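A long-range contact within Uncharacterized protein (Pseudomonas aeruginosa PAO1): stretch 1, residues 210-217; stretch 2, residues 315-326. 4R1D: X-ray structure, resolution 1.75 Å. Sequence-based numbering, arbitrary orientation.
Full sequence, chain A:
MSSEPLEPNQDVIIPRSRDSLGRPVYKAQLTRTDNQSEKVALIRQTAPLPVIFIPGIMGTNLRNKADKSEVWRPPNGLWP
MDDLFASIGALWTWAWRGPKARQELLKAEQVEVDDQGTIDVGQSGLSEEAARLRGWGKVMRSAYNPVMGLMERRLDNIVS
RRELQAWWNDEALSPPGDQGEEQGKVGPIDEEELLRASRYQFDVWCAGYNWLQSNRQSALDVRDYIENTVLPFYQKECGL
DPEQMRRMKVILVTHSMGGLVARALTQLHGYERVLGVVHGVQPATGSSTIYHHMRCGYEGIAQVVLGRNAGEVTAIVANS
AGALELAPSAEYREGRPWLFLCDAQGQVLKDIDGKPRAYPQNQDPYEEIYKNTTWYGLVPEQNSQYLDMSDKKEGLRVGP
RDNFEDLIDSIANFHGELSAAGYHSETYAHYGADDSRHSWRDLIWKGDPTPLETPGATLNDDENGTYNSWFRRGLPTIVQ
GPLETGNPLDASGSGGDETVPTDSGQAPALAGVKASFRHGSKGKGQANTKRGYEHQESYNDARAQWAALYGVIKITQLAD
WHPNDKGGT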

ATOM      1  N   ASN A 210       1.616  -6.257   1.656  1.00 14.49           N
ATOM      2  CA  ASN A 210       0.887  -5.468   0.688  1.00 15.89           C
ATOM      3  C   ASN A 210      -0.156  -4.644   1.429  1.00 11.73           C
ATOM      4  O   ASN A 210      -1.242  -5.130   1.715  1.00 13.80           O
ATOM      5  CB  ASN A 210       0.247  -6.402  -0.339  1.00 16.31           C
ATOM      6  CG  ASN A 210      -0.694  -5.684  -1.289  1.00 18.92           C
ATOM      7  OD1 ASN A 210      -0.818  -4.455  -1.266  1.00 15.98           O
ATOM      8  ND2 ASN A 210      -1.346  -6.461  -2.161  1.00 15.88           N
ATOM      9  N   TRP A 211       0.204  -3.407   1.756  1.00 13.34           N
ATOM     10  CA  TRP A 211      -0.641  -2.539   2.586  1.00 13.10           C
ATOM     11  C   TRP A 211      -1.907  -2.046   1.873  1.00 15.62           C
ATOM     12  O   TRP A 211      -2.811  -1.510   2.507  1.00 13.36           O
ATOM     13  CB  TRP A 211       0.185  -1.369   3.152  1.00 15.57           C
ATOM     14  CG  TRP A 211       0.951  -0.624   2.102  1.00 13.22           C
ATOM     15  CD1 TRP A 211       2.259  -0.829   1.724  1.00 15.71           C
ATOM     16  CD2 TRP A 211       0.452   0.425   1.269  1.00 12.19           C
ATOM     17  NE1 TRP A 211       2.596   0.041   0.715  1.00 16.41           N
ATOM     18  CE2 TRP A 211       1.506   0.823   0.420  1.00 15.91           C
ATOM     19  CE3 TRP A 211      -0.781   1.083   1.174  1.00 14.16           C
ATOM     20  CZ2 TRP A 211       1.362   1.838  -0.529  1.00 16.58           C
ATOM     21  CZ3 TRP A 211      -0.923   2.099   0.224  1.00 16.84           C
ATOM     22  CH2 TRP A 211       0.144   2.462  -0.613  1.00 15.28           C
ATOM     23  N   LEU A 212      -1.988  -2.234   0.558  1.00 12.98           N
ATOM     24  CA  LEU A 212      -3.207  -1.862  -0.168  1.00 13.27           C
ATOM     25  C   LEU A 212      -4.351  -2.844   0.069  1.00 14.98           C
ATOM     26  O   LEU A 212      -5.534  -2.479   0.023  1.00 14.05           O
ATOM     27  CB  LEU A 212      -2.919  -1.764  -1.666  1.00 12.38           C
ATOM     28  CG  LEU A 212      -2.089  -0.540  -2.050  1.00 13.71           C
ATOM     29  CD1 LEU A 212      -1.493  -0.737  -3.430  1.00 15.31           C
ATOM     30  CD2 LEU A 212      -3.000   0.704  -2.022  1.00 16.48           C
ATOM     31  N   GLN A 213      -4.009  -4.105   0.302  1.00 14.09           N
ATOM     32  CA  GLN A 213      -5.040  -5.105   0.487  1.00 11.68           C
ATOM     33  C   GLN A 213      -5.526  -5.055   1.925  1.00 14.77           C
ATOM     34  O   GLN A 213      -4.906  -4.405   2.770  1.00 14.72           O
ATOM     35  CB  GLN A 213      -4.488  -6.496   0.183  1.00 17.62           C
ATOM     36  CG  GLN A 213      -3.641  -7.055   1.316  1.00 11.53           C
ATOM     37  CD  GLN A 213      -2.928  -8.330   0.924  1.00 18.58           C
ATOM     38  OE1 GLN A 213      -3.219  -8.920  -0.133  1.00 16.19           O
ATOM     39  NE2 GLN A 213      -1.984  -8.763   1.760  1.00 15.50           N
ATOM     40  N   SER A 214      -6.631  -5.748   2.207  1.00 16.49           N
ATOM     41  CA  SER A 214      -7.129  -5.821   3.577  1.00 18.56           C
ATOM     42  C   SER A 214      -6.069  -6.352   4.520  1.00 17.76           C
ATOM     43  O   SER A 214      -5.354  -7.296   4.204  1.00 15.87           O
ATOM     44  CB  SER A 214      -8.361  -6.727   3.688  1.00 15.78           C
ATOM     45  OG  SER A 214      -8.849  -6.712   5.019  1.00 18.05           O
ATOM     46  N   ASN A 215      -5.982  -5.750   5.698  1.00 17.05           N
ATOM     47  CA  ASN A 215      -5.105  -6.270   6.723  1.00 11.96           C
ATOM     48  C   ASN A 215      -5.482  -7.683   7.139  1.00 16.60           C
ATOM     49  O   ASN A 215      -4.651  -8.433   7.644  1.00 15.83           O
ATOM     50  CB  ASN A 215      -5.062  -5.291   7.899  1.00 14.48           C
ATOM     51  CG  ASN A 215      -4.479  -3.967   7.487  1.00 19.88           C
ATOM     52  OD1 ASN A 215      -5.183  -2.953   7.393  1.00 24.82           O
ATOM     53  ND2 ASN A 215      -3.193  -3.973   7.174  1.00 11.83           N
ATOM     54  N   ARG A 216      -6.736  -8.047   6.895  1.00 15.21           N
ATOM     55  CA  ARG A 216      -7.167  -9.424   7.062  1.00 19.85           C
ATOM     56  C   ARG A 216      -6.320 -10.370   6.214  1.00 17.26           C
ATOM     57  O   ARG A 216      -5.898 -11.428   6.691  1.00 18.65           O
ATOM     58  CB  ARG A 216      -8.641  -9.571   6.681  1.00 22.28           C
ATOM     59  CG  ARG A 216      -9.227 -10.917   7.064  1.00 24.14           C
ATOM     60  CD  ARG A 216     -10.579 -11.147   6.397  1.00 22.47           C
ATOM     61  NE  ARG A 216     -11.613 -10.221   6.861  1.00 22.35           N
ATOM     62  CZ  ARG A 216     -12.283 -10.356   8.004  1.00 23.10           C
ATOM     63  NH1 ARG A 216     -12.013 -11.366   8.825  1.00 21.05           N
ATOM     64  NH2 ARG A 216     -13.227  -9.480   8.331  1.00 22.65           N
ATOM     65  N   GLN A 217      -6.083 -10.005   4.956  1.00 15.18           N
ATOM     66  CA  GLN A 217      -5.297 -10.856   4.069  1.00 17.63           C
ATOM     67  C   GLN A 217      -3.795 -10.755   4.374  1.00 15.58           C
ATOM     68  O   GLN A 217      -3.058 -11.734   4.261  1.00 15.78           O
ATOM     69  CB  GLN A 217      -5.568 -10.519   2.594  1.00 17.20           C
ATOM     70  CG  GLN A 217      -4.730 -11.361   1.656  1.00 17.04           C
ATOM     71  CD  GLN A 217      -5.098 -12.834   1.719  1.00 21.24           C
ATOM     72  OE1 GLN A 217      -6.275 -13.190   1.721  1.00 26.23           O
ATOM     73  NE2 GLN A 217      -4.085 -13.698   1.778  1.00 24.19           N
TER
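Stretch 2 (315-326) AIVANSAGALEL

How does stretch 2 lie on stretch 1? It enters as the end of a helix, passes through a type I turn from Val317 to Ser320, and starts a second helix at Ala321. The first turn of that helix rests on the type I turn Asn210 to Gln213 and on Ser214 just after it, before stretch 1 itself becomes helical at Asn215. The backbones come nearest at Ser214 and Gly322, whose CA atoms are 4.2 Å apart. Both helices begin at this contact, and each has a serine at its N-cap position, Ser214 in one stretch and Ser320 in the other.

Why is there a glycine where the chains are closest? Gly322 CA lies 3.0 Å from Gln213 O and 3.3 Å from Trp211 O, the latter a CA-H...O contact. An ideal CB on this residue would point toward stretch 1 and stand 2.0 Å from Trp211 O and 2.3 Å from Gln213 O, so there is no room for a side chain. The close approach also allows Gly322 N to donate to Leu212 O at 3.0 Å. Next to it, Ala321 CB points toward stretch 1 and lies 3.9 Å from Ser214 CB.

What fixes the side chain of Ser320? Its chi1 of 156° is a t rotamer, and its CB points toward stretch 1. In this position OG does two jobs. Ser320 OG donates to Leu212 O at 2.7 Å and accepts from Ala323 N at 3.0 Å, capping the helix that begins at Ala321. Leu212 O thus receives two hydrogen bonds from stretch 2, from Ser320 OG and Gly322 N. The Leu212 side chain, with chi1 m and chi2 t, starts away from stretch 2, but its end comes nearer: CD2 lies 3.7 Å from Ser320 OG and 4.4 Å from Ile316 CG2, a loose apolar contact. The Leu212 backbone is held on its own side too, since its N donates to Asn210 OD1 at 3.1 Å.

How does Glu325 reach the start of the other helix? Glu325 lies one helical turn beyond Ala321, and Glu325 N donates to Ala321 O at 2.9 Å. Its CB points toward stretch 1, and the side chain, m at chi1 and t at chi2, extends so that the carboxylate meets the N-cap serine and the first residue of the helix, one oxygen to each. Glu325 OE2 accepts a very short hydrogen bond from Ser214 OG at 2.5 Å, while Glu325 OE1 accepts from Asn215 N at 2.8 Å. The t rotamer of Ser214 serves two partners, because Ser214 OG also accepts from Arg216 N at 3.1 Å as the capping bond. Between them, the serine and the glutamate therefore satisfy the amides of Arg216 and Asn215 at the helix start, where no preceding turn of helix supplies carbonyl acceptors. Asn215, an m rotamer, brings the end of its side chain closer to stretch 2 than its sideways CB would suggest.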

ATOM      1  N   ALA A 315      -8.806   8.741  -5.212  1.00 15.53           N
ATOM      2  CA  ALA A 315      -8.680   7.787  -6.313  1.00 12.70           C
ATOM      3  C   ALA A 315      -7.977   6.500  -5.892  1.00 14.34           C
ATOM      4  O   ALA A 315      -8.275   5.426  -6.405  1.00 17.59           O
ATOM      5  CB  ALA A 315      -7.931   8.418  -7.485  1.00 16.20           C
ATOM      6  N   ILE A 316      -7.013   6.626  -4.991  1.00 14.22           N
ATOM      7  CA  ILE A 316      -6.300   5.453  -4.495  1.00 14.68           C
ATOM      8  C   ILE A 316      -6.960   4.844  -3.246  1.00 16.11           C
ATOM      9  O   ILE A 316      -7.313   3.651  -3.228  1.00 16.74           O
ATOM     10  CB  ILE A 316      -4.822   5.794  -4.261  1.00 16.95           C
ATOM     11  CG1 ILE A 316      -4.215   6.360  -5.545  1.00 18.61           C
ATOM     12  CG2 ILE A 316      -4.049   4.561  -3.794  1.00 16.18           C
ATOM     13  CD1 ILE A 316      -2.835   6.941  -5.352  1.00 21.01           C
ATOM     14  N   VAL A 317      -7.170   5.665  -2.222  1.00 13.29           N
ATOM     15  CA  VAL A 317      -7.626   5.155  -0.939  1.00 12.34           C
ATOM     16  C   VAL A 317      -9.013   4.522  -1.013  1.00 12.51           C
ATOM     17  O   VAL A 317      -9.256   3.489  -0.404  1.00 13.56           O
ATOM     18  CB  VAL A 317      -7.599   6.274   0.135  1.00 13.38           C
ATOM     19  CG1 VAL A 317      -8.197   5.785   1.448  1.00 13.85           C
ATOM     20  CG2 VAL A 317      -6.161   6.753   0.345  1.00 14.69           C
ATOM     21  N   ALA A 318      -9.926   5.133  -1.766  1.00 14.43           N
ATOM     22  CA  ALA A 318     -11.312   4.665  -1.790  1.00 16.13           C
ATOM     23  C   ALA A 318     -11.452   3.318  -2.483  1.00 17.52           C
ATOM     24  O   ALA A 318     -12.512   2.697  -2.425  1.00 16.61           O
ATOM     25  CB  ALA A 318     -12.254   5.722  -2.438  1.00 17.26           C
ATOM     26  N   ASN A 319     -10.375   2.863  -3.122  1.00 15.55           N
ATOM     27  CA  ASN A 319     -10.344   1.531  -3.749  1.00 16.52           C
ATOM     28  C   ASN A 319      -9.505   0.490  -3.015  1.00 18.94           C
ATOM     29  O   ASN A 319      -9.334  -0.639  -3.499  1.00 18.74           O
ATOM     30  CB  ASN A 319      -9.852   1.645  -5.193  1.00 18.41           C
ATOM     31  CG  ASN A 319     -10.810   2.398  -6.052  1.00 17.23           C
ATOM     32  OD1 ASN A 319     -10.490   3.463  -6.573  1.00 21.04           O
ATOM     33  ND2 ASN A 319     -12.015   1.870  -6.181  1.00 17.51           N
ATOM     34  N   SER A 320      -8.991   0.867  -1.849  1.00 15.39           N
ATOM     35  CA  SER A 320      -8.054   0.027  -1.117  1.00 16.32           C
ATOM     36  C   SER A 320      -8.579  -0.301   0.268  1.00 17.52           C
ATOM     37  O   SER A 320      -8.770   0.591   1.098  1.00 14.88           O
ATOM     38  CB  SER A 320      -6.693   0.721  -1.004  1.00 15.44           C
ATOM     39  OG  SER A 320      -5.974   0.233   0.118  1.00 17.52           O
ATOM     40  N   ALA A 321      -8.812  -1.593   0.507  1.00 18.22           N
ATOM     41  CA  ALA A 321      -9.316  -2.051   1.796  1.00 17.97           C
ATOM     42  C   ALA A 321      -8.298  -1.753   2.886  1.00 15.87           C
ATOM     43  O   ALA A 321      -8.650  -1.295   3.973  1.00 15.27           O
ATOM     44  CB  ALA A 321      -9.659  -3.563   1.747  1.00 13.94           C
ATOM     45  N   GLY A 322      -7.025  -2.001   2.589  1.00 15.98           N
ATOM     46  CA  GLY A 322      -5.972  -1.737   3.557  1.00 15.71           C
ATOM     47  C   GLY A 322      -5.934  -0.284   3.994  1.00 15.67           C
ATOM     48  O   GLY A 322      -5.744   0.008   5.183  1.00 18.39           O
ATOM     49  N   ALA A 323      -6.098   0.635   3.043  1.00 15.58           N
ATOM     50  CA  ALA A 323      -6.038   2.058   3.354  1.00 14.58           C
ATOM     51  C   ALA A 323      -7.287   2.501   4.103  1.00 20.46           C
ATOM     52  O   ALA A 323      -7.197   3.221   5.109  1.00 18.76           O
ATOM     53  CB  ALA A 323      -5.855   2.887   2.081  1.00 16.35           C
ATOM     54  N   LEU A 324      -8.448   2.062   3.614  1.00 16.82           N
ATOM     55  CA  LEU A 324      -9.726   2.447   4.204  1.00 19.81           C
ATOM     56  C   LEU A 324      -9.880   1.902   5.610  1.00 17.92           C
ATOM     57  O   LEU A 324     -10.622   2.464   6.417  1.00 20.43           O
ATOM     58  CB  LEU A 324     -10.897   1.938   3.356  1.00 15.41           C
ATOM     59  CG  LEU A 324     -11.231   2.802   2.149  1.00 19.46           C
ATOM     60  CD1 LEU A 324     -12.281   2.114   1.284  1.00 18.88           C
ATOM     61  CD2 LEU A 324     -11.692   4.201   2.577  1.00 20.53           C
ATOM     62  N   GLU A 325      -9.200   0.797   5.900  1.00 14.50           N
ATOM     63  CA  GLU A 325      -9.300   0.186   7.222  1.00 15.72           C
ATOM     64  C   GLU A 325      -8.705   1.064   8.322  1.00 15.44           C
ATOM     65  O   GLU A 325      -8.909   0.803   9.502  1.00 16.58           O
ATOM     66  CB  GLU A 325      -8.691  -1.219   7.234  1.00 16.40           C
ATOM     67  CG  GLU A 325      -9.636  -2.276   6.671  1.00 16.63           C
ATOM     68  CD  GLU A 325      -8.934  -3.566   6.291  1.00 21.39           C
ATOM     69  OE1 GLU A 325      -7.735  -3.707   6.608  1.00 16.20           O
ATOM     70  OE2 GLU A 325      -9.593  -4.431   5.672  1.00 19.00           O
ATOM     71  N   LEU A 326      -7.984   2.110   7.932  1.00 15.72           N
ATOM     72  CA  LEU A 326      -7.494   3.090   8.894  1.00 15.79           C
ATOM     73  C   LEU A 326      -8.616   4.017   9.377  1.00 16.23           C
ATOM     74  O   LEU A 326      -8.442   4.760  10.341  1.00 16.36           O
ATOM     75  CB  LEU A 326      -6.374   3.924   8.271  1.00 16.19           C
ATOM     76  CG  LEU A 326      -5.816   5.104   9.076  1.00 23.63           C
ATOM     77  CD1 LEU A 326      -5.153   4.595  10.358  1.00 20.14           C
ATOM     78  CD2 LEU A 326      -4.836   5.935   8.255  1.00 21.59           C
TER